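Local coordinates for BH0493 protein (PDB 2QEE), which binds zinc and is probably a metal-dependent hydrolase of the amidohydrolase superfamily, its substrate not established here, at residues N21-F32 / N138-N146; L226-E234 / V278-L289. One frame throughout, in Å; residues are numbered along the deposited sequence.

Contact 1 (N21-F32 / N138-N146). With ZN (zinc ion), chain T.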
loop_
_atom_site.group_PDB
_atom_site.type_symbol
_atom_site.label_atom_id
_atom_site.label_comp_id
_atom_site.label_asym_id
_atom_site.label_seq_id
_atom_site.Cartn_x
_atom_site.Cartn_y
_atom_site.Cartn_z
ATOM N N ASN C 21 17.134 2.950 -25.882
ATOM C CA ASN C 21 18.490 3.184 -26.353
ATOM C C ASN C 21 19.561 3.510 -25.312
ATOM O O ASN C 21 20.773 3.453 -25.617
ATOM C CB ASN C 21 18.458 4.326 -27.387
ATOM C CG ASN C 21 17.761 3.926 -28.642
ATOM O OD1 ASN C 21 17.720 2.748 -28.985
ATOM N ND2 ASN C 21 17.185 4.908 -29.350
ATOM N N GLN C 22 19.158 3.843 -24.080
ATOM C CA GLN C 22 20.117 4.260 -23.082
ATOM C C GLN C 22 20.808 3.007 -22.553
ATOM O O GLN C 22 20.133 2.107 -22.051
ATOM C CB GLN C 22 19.410 4.929 -21.896
ATOM C CG GLN C 22 20.299 5.084 -20.636
ATOM C CD GLN C 22 21.502 6.002 -20.905
ATOM O OE1 GLN C 22 21.402 7.010 -21.627
ATOM N NE2 GLN C 22 22.673 5.661 -20.313
ATOM N N PRO C 23 22.145 2.942 -22.674
ATOM C CA PRO C 23 22.819 1.754 -22.099
ATOM C C PRO C 23 22.680 1.766 -20.578
ATOM O O PRO C 23 22.908 2.802 -19.919
ATOM C CB PRO C 23 24.285 1.966 -22.466
ATOM C CG PRO C 23 24.275 3.003 -23.596
ATOM C CD PRO C 23 23.078 3.844 -23.377
ATOM N N VAL C 24 22.365 0.609 -20.046
ATOM C CA VAL C 24 22.115 0.466 -18.634
ATOM C C VAL C 24 23.362 0.101 -17.829
ATOM O O VAL C 24 24.109 -0.812 -18.224
ATOM C CB VAL C 24 21.087 -0.627 -18.422
ATOM C CG1 VAL C 24 20.855 -0.866 -16.925
ATOM C CG2 VAL C 24 19.737 -0.214 -19.109
ATOM N N THR C 25 23.542 0.775 -16.708
ATOM C CA THR C 25 24.389 0.236 -15.629
ATOM C C THR C 25 23.468 -0.521 -14.701
ATOM O O THR C 25 22.503 0.067 -14.141
ATOM C CB THR C 25 25.159 1.303 -14.863
ATOM O OG1 THR C 25 26.109 1.901 -15.774
ATOM C CG2 THR C 25 25.908 0.700 -13.678
ATOM N N ASP C 26 23.763 -1.804 -14.490
ATOM C CA ASP C 26 22.870 -2.653 -13.662
ATOM C C ASP C 26 23.612 -2.785 -12.351
ATOM O O ASP C 26 24.614 -3.532 -12.254
ATOM C CB ASP C 26 22.674 -4.009 -14.353
ATOM C CG ASP C 26 21.648 -4.902 -13.664
ATOM O OD1 ASP C 26 21.319 -4.576 -12.496
ATOM O OD2 ASP C 26 21.189 -5.875 -14.293
ATOM N N MET C 27 23.182 -2.040 -11.341
ATOM C CA MET C 27 24.106 -1.834 -10.199
ATOM C C MET C 27 24.051 -2.849 -9.079
ATOM O O MET C 27 24.696 -2.642 -8.044
ATOM C CB MET C 27 24.121 -0.406 -9.633
ATOM C CG MET C 27 22.728 0.229 -9.323
ATOM S SD MET C 27 21.911 -0.666 -7.990
ATOM C CE MET C 27 22.891 -0.217 -6.526
ATOM N N HIS C 28 23.285 -3.909 -9.278
ATOM C CA HIS C 28 23.345 -5.044 -8.352
ATOM C C HIS C 28 22.855 -6.291 -9.075
ATOM O O HIS C 28 21.659 -6.361 -9.426
ATOM C CB HIS C 28 22.460 -4.833 -7.100
ATOM C CG HIS C 28 22.431 -6.036 -6.206
ATOM N ND1 HIS C 28 23.574 -6.544 -5.633
ATOM C CD2 HIS C 28 21.423 -6.868 -5.843
ATOM C CE1 HIS C 28 23.271 -7.617 -4.924
ATOM N NE2 HIS C 28 21.979 -7.849 -5.053
ATOM N N THR C 29 23.759 -7.258 -9.308
ATOM C CA THR C 29 23.403 -8.525 -9.926
ATOM C C THR C 29 24.165 -9.618 -9.186
ATOM O O THR C 29 25.054 -9.310 -8.429
ATOM C CB THR C 29 23.793 -8.638 -11.424
ATOM O OG1 THR C 29 25.226 -8.870 -11.554
ATOM C CG2 THR C 29 23.424 -7.359 -12.236
ATOM N N HIS C 30 23.865 -10.852 -9.559
ATOM C CA HIS C 30 24.602 -12.033 -9.067
ATOM C C HIS C 30 25.271 -12.692 -10.261
ATOM O O HIS C 30 25.336 -13.902 -10.337
ATOM C CB HIS C 30 23.614 -12.961 -8.401
ATOM C CG HIS C 30 23.198 -12.451 -7.073
ATOM N ND1 HIS C 30 23.942 -12.657 -5.932
ATOM C CD2 HIS C 30 22.181 -11.634 -6.724
ATOM C CE1 HIS C 30 23.371 -12.025 -4.921
ATOM N NE2 HIS C 30 22.310 -11.389 -5.380
ATOM N N LEU C 31 25.666 -11.890 -11.247
ATOM C CA LEU C 31 26.358 -12.430 -12.416
ATOM C C LEU C 31 27.899 -12.266 -12.212
ATOM O O LEU C 31 28.340 -11.504 -11.371
ATOM C CB LEU C 31 25.955 -11.669 -13.685
ATOM C CG LEU C 31 24.439 -11.762 -13.938
ATOM C CD1 LEU C 31 24.145 -10.904 -15.197
ATOM C CD2 LEU C 31 24.051 -13.189 -14.182
ATOM N N PHE C 32 28.693 -12.992 -13.014
ATOM C CA PHE C 32 30.160 -12.804 -12.936
ATOM C C PHE C 32 30.794 -12.651 -14.331
ATOM O O PHE C 32 30.245 -13.150 -15.297
ATOM C CB PHE C 32 30.810 -14.035 -12.251
ATOM C CG PHE C 32 30.352 -14.248 -10.832
ATOM C CD1 PHE C 32 30.991 -13.615 -9.777
ATOM C CD2 PHE C 32 29.247 -15.078 -10.568
ATOM C CE1 PHE C 32 30.552 -13.800 -8.432
ATOM C CE2 PHE C 32 28.781 -15.263 -9.218
ATOM C CZ PHE C 32 29.431 -14.622 -8.165
ATOM N N ASN C 138 20.941 -4.277 -23.923
ATOM C CA ASN C 138 21.552 -2.940 -23.852
ATOM C C ASN C 138 22.094 -2.583 -22.471
ATOM O O ASN C 138 21.797 -1.511 -21.911
ATOM C CB ASN C 138 20.576 -1.844 -24.349
ATOM C CG ASN C 138 21.283 -0.591 -24.773
ATOM O OD1 ASN C 138 22.532 -0.527 -24.853
ATOM N ND2 ASN C 138 20.491 0.485 -24.970
ATOM N N VAL C 139 22.922 -3.486 -21.905
ATOM C CA VAL C 139 23.565 -3.243 -20.624
ATOM C C VAL C 139 25.078 -3.072 -20.857
ATOM O O VAL C 139 25.736 -3.971 -21.411
ATOM C CB VAL C 139 23.330 -4.402 -19.639
ATOM C CG1 VAL C 139 24.223 -4.273 -18.393
ATOM C CG2 VAL C 139 21.835 -4.454 -19.242
ATOM N N SER C 140 25.578 -1.915 -20.473
ATOM C CA SER C 140 26.984 -1.543 -20.703
ATOM C C SER C 140 27.848 -1.979 -19.513
ATOM O O SER C 140 29.085 -2.225 -19.660
ATOM C CB SER C 140 27.088 -0.042 -20.893
ATOM O OG SER C 140 26.751 0.669 -19.717
ATOM N N ASP C 141 27.249 -2.040 -18.317
ATOM C CA ASP C 141 28.016 -2.265 -17.108
ATOM C C ASP C 141 27.201 -3.123 -16.147
ATOM O O ASP C 141 26.042 -2.793 -15.864
ATOM C CB ASP C 141 28.338 -0.943 -16.418
ATOM C CG ASP C 141 29.310 -0.098 -17.251
ATOM O OD1 ASP C 141 30.547 -0.248 -17.101
ATOM O OD2 ASP C 141 28.875 0.646 -18.145
ATOM N N VAL C 142 27.840 -4.152 -15.585
ATOM C CA VAL C 142 27.198 -5.060 -14.644
ATOM C C VAL C 142 27.962 -4.977 -13.328
ATOM O O VAL C 142 29.219 -5.127 -13.311
ATOM C CB VAL C 142 27.237 -6.532 -15.210
ATOM C CG1 VAL C 142 26.919 -7.570 -14.124
ATOM C CG2 VAL C 142 26.245 -6.678 -16.373
ATOM N N VAL C 143 27.252 -4.713 -12.222
ATOM C CA VAL C 143 27.893 -4.810 -10.907
ATOM C C VAL C 143 27.628 -6.198 -10.375
ATOM O O VAL C 143 26.457 -6.669 -10.282
ATOM C CB VAL C 143 27.462 -3.722 -9.934
ATOM C CG1 VAL C 143 28.163 -3.903 -8.600
ATOM C CG2 VAL C 143 27.788 -2.298 -10.499
ATOM N N MET C 144 28.722 -6.860 -9.976
ATOM C CA MET C 144 28.639 -8.216 -9.450
ATOM C C MET C 144 28.331 -8.196 -7.962
ATOM O O MET C 144 28.364 -7.120 -7.305
ATOM C CB MET C 144 30.041 -8.897 -9.681
ATOM C CG MET C 144 30.411 -8.977 -11.184
ATOM S SD MET C 144 32.024 -9.919 -11.336
ATOM C CE MET C 144 33.115 -8.671 -10.730
ATOM N N THR C 145 28.134 -9.396 -7.393
ATOM C CA THR C 145 28.138 -9.600 -5.943
ATOM C C THR C 145 29.327 -10.563 -5.612
ATOM O O THR C 145 29.284 -11.718 -6.015
ATOM C CB THR C 145 26.823 -10.257 -5.511
ATOM O OG1 THR C 145 25.767 -9.282 -5.690
ATOM C CG2 THR C 145 26.888 -10.635 -4.048
ATOM N N ASN C 146 30.356 -10.004 -4.985
ATOM C CA ASN C 146 31.627 -10.727 -4.794
ATOM C C ASN C 146 31.840 -11.053 -3.326
ATOM O O ASN C 146 32.032 -10.163 -2.475
ATOM C CB ASN C 146 32.749 -9.869 -5.376
ATOM C CG ASN C 146 32.506 -9.561 -6.846
ATOM O OD1 ASN C 146 32.205 -8.431 -7.184
ATOM N ND2 ASN C 146 32.557 -10.585 -7.710
HETATM ZN ZN ZN T . 20.820 -9.745 -4.917
HETATM O O HOH W 1 25.436 2.678 -18.493
HETATM O O HOH W 2 26.347 -6.489 -5.952
HETATM O O HOH W 3 27.865 -11.873 -8.671
HETATM O O HOH W 4 19.928 -9.900 -3.362
#
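N138, where a Schellman motif ends a helix, opens the contact with its side-chain amide: ND2 donates to N21 O at 3.1 Å, in the plane of its own amide but from above the carbonyl plane of N21, and bonds N20 O as well. CG lies opposite the backbone N (chi1 -159°), which carries OD1 to P23 CA and ND2 to N21 O. From here the strands 24-26 and 141-143 run parallel, their axes 13° apart. A beta bulge interrupts the pairing: V24 O accepts from S140 N at 2.9 Å and, weakly, from D141 N. The S140 hydroxyl donates to D141 OD2, and a water joins it to P23 O and T25 OG1, the latter bonded also to W411 and S407. Regular pairing resumes with D26 N to D141 O and V143 N to D26 O. V139 and V142 lie on the same sheet face as D26, whose carboxylate bonds S356 and W368. V143 O then takes two donors from T29, the amide N and, from above the carbonyl plane, OG1 at 2.8 Å; OG1 itself accepts from L31 N, an ST turn. M144 reaches the F32 ring obliquely, SD standing 5.3 Å from its centroid in a Met-aromatic contact. T145 OG1 donates to T29 O at 2.8 Å, lies over one face of the H30 ring, and approaches H28 CE1 at 3.1 Å. A second water accepts from H28 ND1 and donates to T145 OG1 and M144 O. With ND1 thus engaged, H28 offers NE2 to zinc at 2.2 Å; H30 NE2 and D357 also bind the metal. Residues following the second strand thus supply second-shell groups, directly and through water, that should restrain H28 rotation, consistent with the His-X-His motif ending the first barrel strand in the amidohydrolase superfamily.

Contact 2 (L226-E234 / V278-L289)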
loop_
_atom_site.group_PDB
_atom_site.type_symbol
_atom_site.label_atom_id
_atom_site.label_comp_id
_atom_site.label_asym_id
_atom_site.label_seq_id
_atom_site.Cartn_x
_atom_site.Cartn_y
_atom_site.Cartn_z
ATOM N N LEU C 226 19.991 -7.707 5.285
ATOM C CA LEU C 226 19.696 -7.519 6.704
ATOM C C LEU C 226 18.230 -7.853 6.989
ATOM O O LEU C 226 17.374 -7.729 6.099
ATOM C CB LEU C 226 19.972 -6.086 7.091
ATOM C CG LEU C 226 21.388 -5.571 6.899
ATOM C CD1 LEU C 226 21.279 -4.078 7.062
ATOM C CD2 LEU C 226 22.254 -6.191 8.048
ATOM N N PRO C 227 17.955 -8.372 8.187
ATOM C CA PRO C 227 16.619 -8.877 8.565
ATOM C C PRO C 227 15.664 -7.746 8.876
ATOM O O PRO C 227 16.097 -6.625 9.095
ATOM C CB PRO C 227 16.919 -9.689 9.872
ATOM C CG PRO C 227 18.082 -8.999 10.471
ATOM C CD PRO C 227 18.963 -8.631 9.250
ATOM N N PRO C 228 14.348 -8.045 8.977
ATOM C CA PRO C 228 13.358 -7.024 9.336
ATOM C C PRO C 228 13.609 -6.386 10.703
ATOM O O PRO C 228 13.188 -5.243 10.940
ATOM C CB PRO C 228 12.033 -7.826 9.403
ATOM C CG PRO C 228 12.319 -9.044 8.478
ATOM C CD PRO C 228 13.766 -9.371 8.666
ATOM N N THR C 229 14.306 -7.126 11.568
ATOM C CA THR C 229 14.635 -6.664 12.912
ATOM C C THR C 229 15.888 -5.772 12.969
ATOM O O THR C 229 16.291 -5.348 14.046
ATOM C CB THR C 229 14.881 -7.904 13.828
ATOM O OG1 THR C 229 15.783 -8.812 13.175
ATOM C CG2 THR C 229 13.556 -8.633 14.061
ATOM N N PHE C 230 16.512 -5.502 11.836
ATOM C CA PHE C 230 17.736 -4.693 11.816
ATOM C C PHE C 230 17.635 -3.456 12.670
ATOM O O PHE C 230 16.728 -2.631 12.489
ATOM C CB PHE C 230 18.091 -4.238 10.390
ATOM C CG PHE C 230 19.343 -3.414 10.331
ATOM C CD1 PHE C 230 20.562 -3.961 10.733
ATOM C CD2 PHE C 230 19.304 -2.094 9.868
ATOM C CE1 PHE C 230 21.738 -3.179 10.687
ATOM C CE2 PHE C 230 20.509 -1.345 9.810
ATOM C CZ PHE C 230 21.682 -1.892 10.233
ATOM N N SER C 231 18.610 -3.289 13.550
ATOM C CA SER C 231 18.655 -2.074 14.342
ATOM C C SER C 231 20.086 -1.544 14.407
ATOM O O SER C 231 21.049 -2.295 14.255
ATOM C CB SER C 231 18.099 -2.296 15.749
ATOM O OG SER C 231 19.083 -2.888 16.558
ATOM N N PHE C 232 20.201 -0.232 14.555
ATOM C CA PHE C 232 21.514 0.397 14.703
ATOM C C PHE C 232 21.345 1.728 15.405
ATOM O O PHE C 232 20.478 2.529 15.017
ATOM C CB PHE C 232 22.207 0.622 13.344
ATOM C CG PHE C 232 23.620 1.078 13.489
ATOM C CD1 PHE C 232 23.929 2.445 13.667
ATOM C CD2 PHE C 232 24.638 0.133 13.546
ATOM C CE1 PHE C 232 25.281 2.859 13.870
ATOM C CE2 PHE C 232 26.025 0.550 13.731
ATOM C CZ PHE C 232 26.319 1.915 13.891
ATOM N N PRO C 233 22.212 2.021 16.412
ATOM C CA PRO C 233 23.305 1.233 17.013
ATOM C C PRO C 233 22.771 -0.064 17.618
ATOM O O PRO C 233 21.582 -0.175 17.941
ATOM C CB PRO C 233 23.845 2.128 18.135
ATOM C CG PRO C 233 23.326 3.520 17.848
ATOM C CD PRO C 233 22.087 3.368 16.984
ATOM N N GLU C 234 23.660 -1.035 17.776
ATOM C CA GLU C 234 23.256 -2.237 18.472
ATOM C C GLU C 234 24.527 -2.814 19.118
ATOM O O GLU C 234 25.603 -2.855 18.496
ATOM C CB GLU C 234 22.713 -3.211 17.442
ATOM C CG GLU C 234 22.249 -4.554 18.015
ATOM C CD GLU C 234 21.649 -5.419 16.937
ATOM O OE1 GLU C 234 22.384 -5.988 16.083
ATOM O OE2 GLU C 234 20.403 -5.525 16.961
ATOM N N VAL C 278 9.870 -12.267 4.034
ATOM C CA VAL C 278 9.974 -10.813 4.146
ATOM C C VAL C 278 9.326 -10.289 5.440
ATOM O O VAL C 278 8.348 -10.892 5.955
ATOM C CB VAL C 278 9.253 -10.198 2.901
ATOM C CG1 VAL C 278 7.751 -10.551 2.870
ATOM C CG2 VAL C 278 9.466 -8.622 2.854
ATOM N N GLY C 279 9.816 -9.157 5.962
ATOM C CA GLY C 279 9.129 -8.476 7.076
ATOM C C GLY C 279 9.376 -6.987 6.916
ATOM O O GLY C 279 10.416 -6.593 6.358
ATOM N N LYS C 280 8.429 -6.198 7.413
ATOM C CA LYS C 280 8.596 -4.746 7.497
ATOM C C LYS C 280 9.678 -4.435 8.541
ATOM O O LYS C 280 9.697 -5.035 9.603
ATOM C CB LYS C 280 7.272 -4.048 7.847
ATOM C CG LYS C 280 7.360 -2.487 7.723
ATOM C CD LYS C 280 6.080 -1.924 8.242
ATOM C CE LYS C 280 6.083 -0.384 8.112
ATOM N NZ LYS C 280 4.832 0.192 8.650
ATOM N N ALA C 281 10.561 -3.485 8.215
ATOM C CA ALA C 281 11.657 -3.099 9.142
ATOM C C ALA C 281 11.304 -1.746 9.771
ATOM O O ALA C 281 10.540 -0.918 9.190
ATOM C CB ALA C 281 13.070 -2.967 8.363
ATOM N N SER C 282 11.912 -1.458 10.933
ATOM C CA SER C 282 11.928 -0.082 11.460
ATOM C C SER C 282 12.857 0.769 10.579
ATOM O O SER C 282 13.873 0.277 10.119
ATOM C CB SER C 282 12.510 -0.037 12.887
ATOM O OG SER C 282 12.551 1.328 13.317
ATOM N N MET C 283 12.511 2.049 10.420
ATOM C CA MET C 283 13.415 2.966 9.704
ATOM C C MET C 283 14.455 3.561 10.667
ATOM O O MET C 283 15.375 4.220 10.215
ATOM C CB MET C 283 12.668 4.108 8.996
ATOM C CG MET C 283 11.579 3.603 7.993
ATOM S SD MET C 283 12.297 2.594 6.666
ATOM C CE MET C 283 13.371 3.818 5.907
ATOM N N ASP C 284 14.328 3.296 11.972
ATOM C CA ASP C 284 15.192 3.987 12.940
ATOM C C ASP C 284 16.694 3.818 12.685
ATOM O O ASP C 284 17.479 4.802 12.832
ATOM C CB ASP C 284 14.857 3.503 14.365
ATOM C CG ASP C 284 13.512 4.023 14.891
ATOM O OD1 ASP C 284 12.774 4.710 14.146
ATOM O OD2 ASP C 284 13.183 3.704 16.065
ATOM N N GLY C 285 17.119 2.597 12.361
ATOM C CA GLY C 285 18.575 2.325 12.249
ATOM C C GLY C 285 19.116 3.058 11.050
ATOM O O GLY C 285 20.270 3.549 11.059
ATOM N N VAL C 286 18.340 3.024 9.964
ATOM C CA VAL C 286 18.761 3.687 8.704
ATOM C C VAL C 286 18.822 5.198 8.926
ATOM O O VAL C 286 19.792 5.855 8.514
ATOM C CB VAL C 286 17.815 3.387 7.504
ATOM C CG1 VAL C 286 18.367 4.061 6.244
ATOM C CG2 VAL C 286 17.637 1.841 7.328
ATOM N N GLU C 287 17.782 5.744 9.563
ATOM C CA GLU C 287 17.737 7.149 9.950
ATOM C C GLU C 287 18.970 7.555 10.766
ATOM O O GLU C 287 19.640 8.568 10.480
ATOM C CB GLU C 287 16.439 7.399 10.751
ATOM C CG GLU C 287 16.257 8.864 11.111
ATOM C CD GLU C 287 15.278 9.049 12.252
ATOM O OE1 GLU C 287 14.248 8.337 12.268
ATOM O OE2 GLU C 287 15.505 9.925 13.110
ATOM N N HIS C 288 19.261 6.764 11.784
ATOM C CA HIS C 288 20.429 7.038 12.629
ATOM C C HIS C 288 21.743 7.045 11.831
ATOM O O HIS C 288 22.572 7.978 11.937
ATOM C CB HIS C 288 20.476 5.996 13.765
ATOM C CG HIS C 288 21.662 6.163 14.653
ATOM N ND1 HIS C 288 21.585 6.778 15.889
ATOM C CD2 HIS C 288 22.974 5.871 14.451
ATOM C CE1 HIS C 288 22.800 6.843 16.410
ATOM N NE2 HIS C 288 23.651 6.268 15.580
ATOM N N LEU C 289 21.928 6.022 11.008
ATOM C CA LEU C 289 23.125 5.900 10.186
ATOM C C LEU C 289 23.268 7.141 9.314
ATOM O O LEU C 289 24.332 7.741 9.279
ATOM C CB LEU C 289 23.061 4.623 9.354
ATOM C CG LEU C 289 23.438 3.324 10.113
ATOM C CD1 LEU C 289 23.071 2.065 9.314
ATOM C CD2 LEU C 289 24.971 3.330 10.426
HETATM O O HOH W 5 14.013 -3.119 12.312
HETATM O O HOH W 6 16.082 -0.097 12.252
#
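P233 sets CD, with CG beside it, over one face of the H288 ring: CD sits 3.4 Å from the centroid of the imidazole and only 2° off the ring normal, a CH-pi contact centred on the face. The peptide bond before P233 is cis. H288 reaches this position with CG opposite its backbone N (chi1 178°), the imidazole extending from helix 284-292 toward the loop. Its CD2 meets the edge of the F232 ring, 3.6 Å from CD1, the two ring planes inclined at 58°. In F232 CG is likewise anti to N, and one face of its phenyl ring receives L289 CD2, 3.8 Å from the centroid and offset toward the rim. The other methyl of L289, CD1, approaches the edge of the F230 ring at CZ. One face of F230 is covered by L226 CD1, set over the ring centre, so a leucine from each segment packs on this phenylalanine, one at a face and one at an edge. Toward the start of the segments the fit is made by P228, whose CG lies 3.5 Å from G279 CA. The CA-H of G285 points to F232 O, and a matching CA-H...O contact runs from A281 CA to P228 O at 3.2 Å. Two waters complete the polar join: one donates to P228 O and F230 O and accepts from S282 N, the other donates to F230 O and S282 O and accepts from G285 N. S282 OG caps the helix start by accepting from D284 N. The loop is thus held to the helix chiefly by apolar and CH-pi packing, and to residues 279-282 before it by P228, a CA-H...O contact and bridging water, which satisfies backbone groups on both sides.

In the fold
The two contacts follow one another along the chain, contact 1 closing before contact 2 opens, with centres about 27 Å apart and nearest atoms about 11 Å apart. Contact 1 is buried, about 9 Å from the chain centre, and joins two strands of the three-stranded parallel sheet. Contact 2 lies about 20 Å out, where the loop after strand 222-226 meets the start of helix 284-292; strands 222-226 and 277-278 belong to the other, mixed sheet and both pair with strand 257-264. Segment 21-32 gives two of the zinc's three protein ligands, D357 lying outside both contacts, whereas 278-289, away from the annotated sites, reaches neighbouring subunits, E287 salt-bridging K264 of a second subunit.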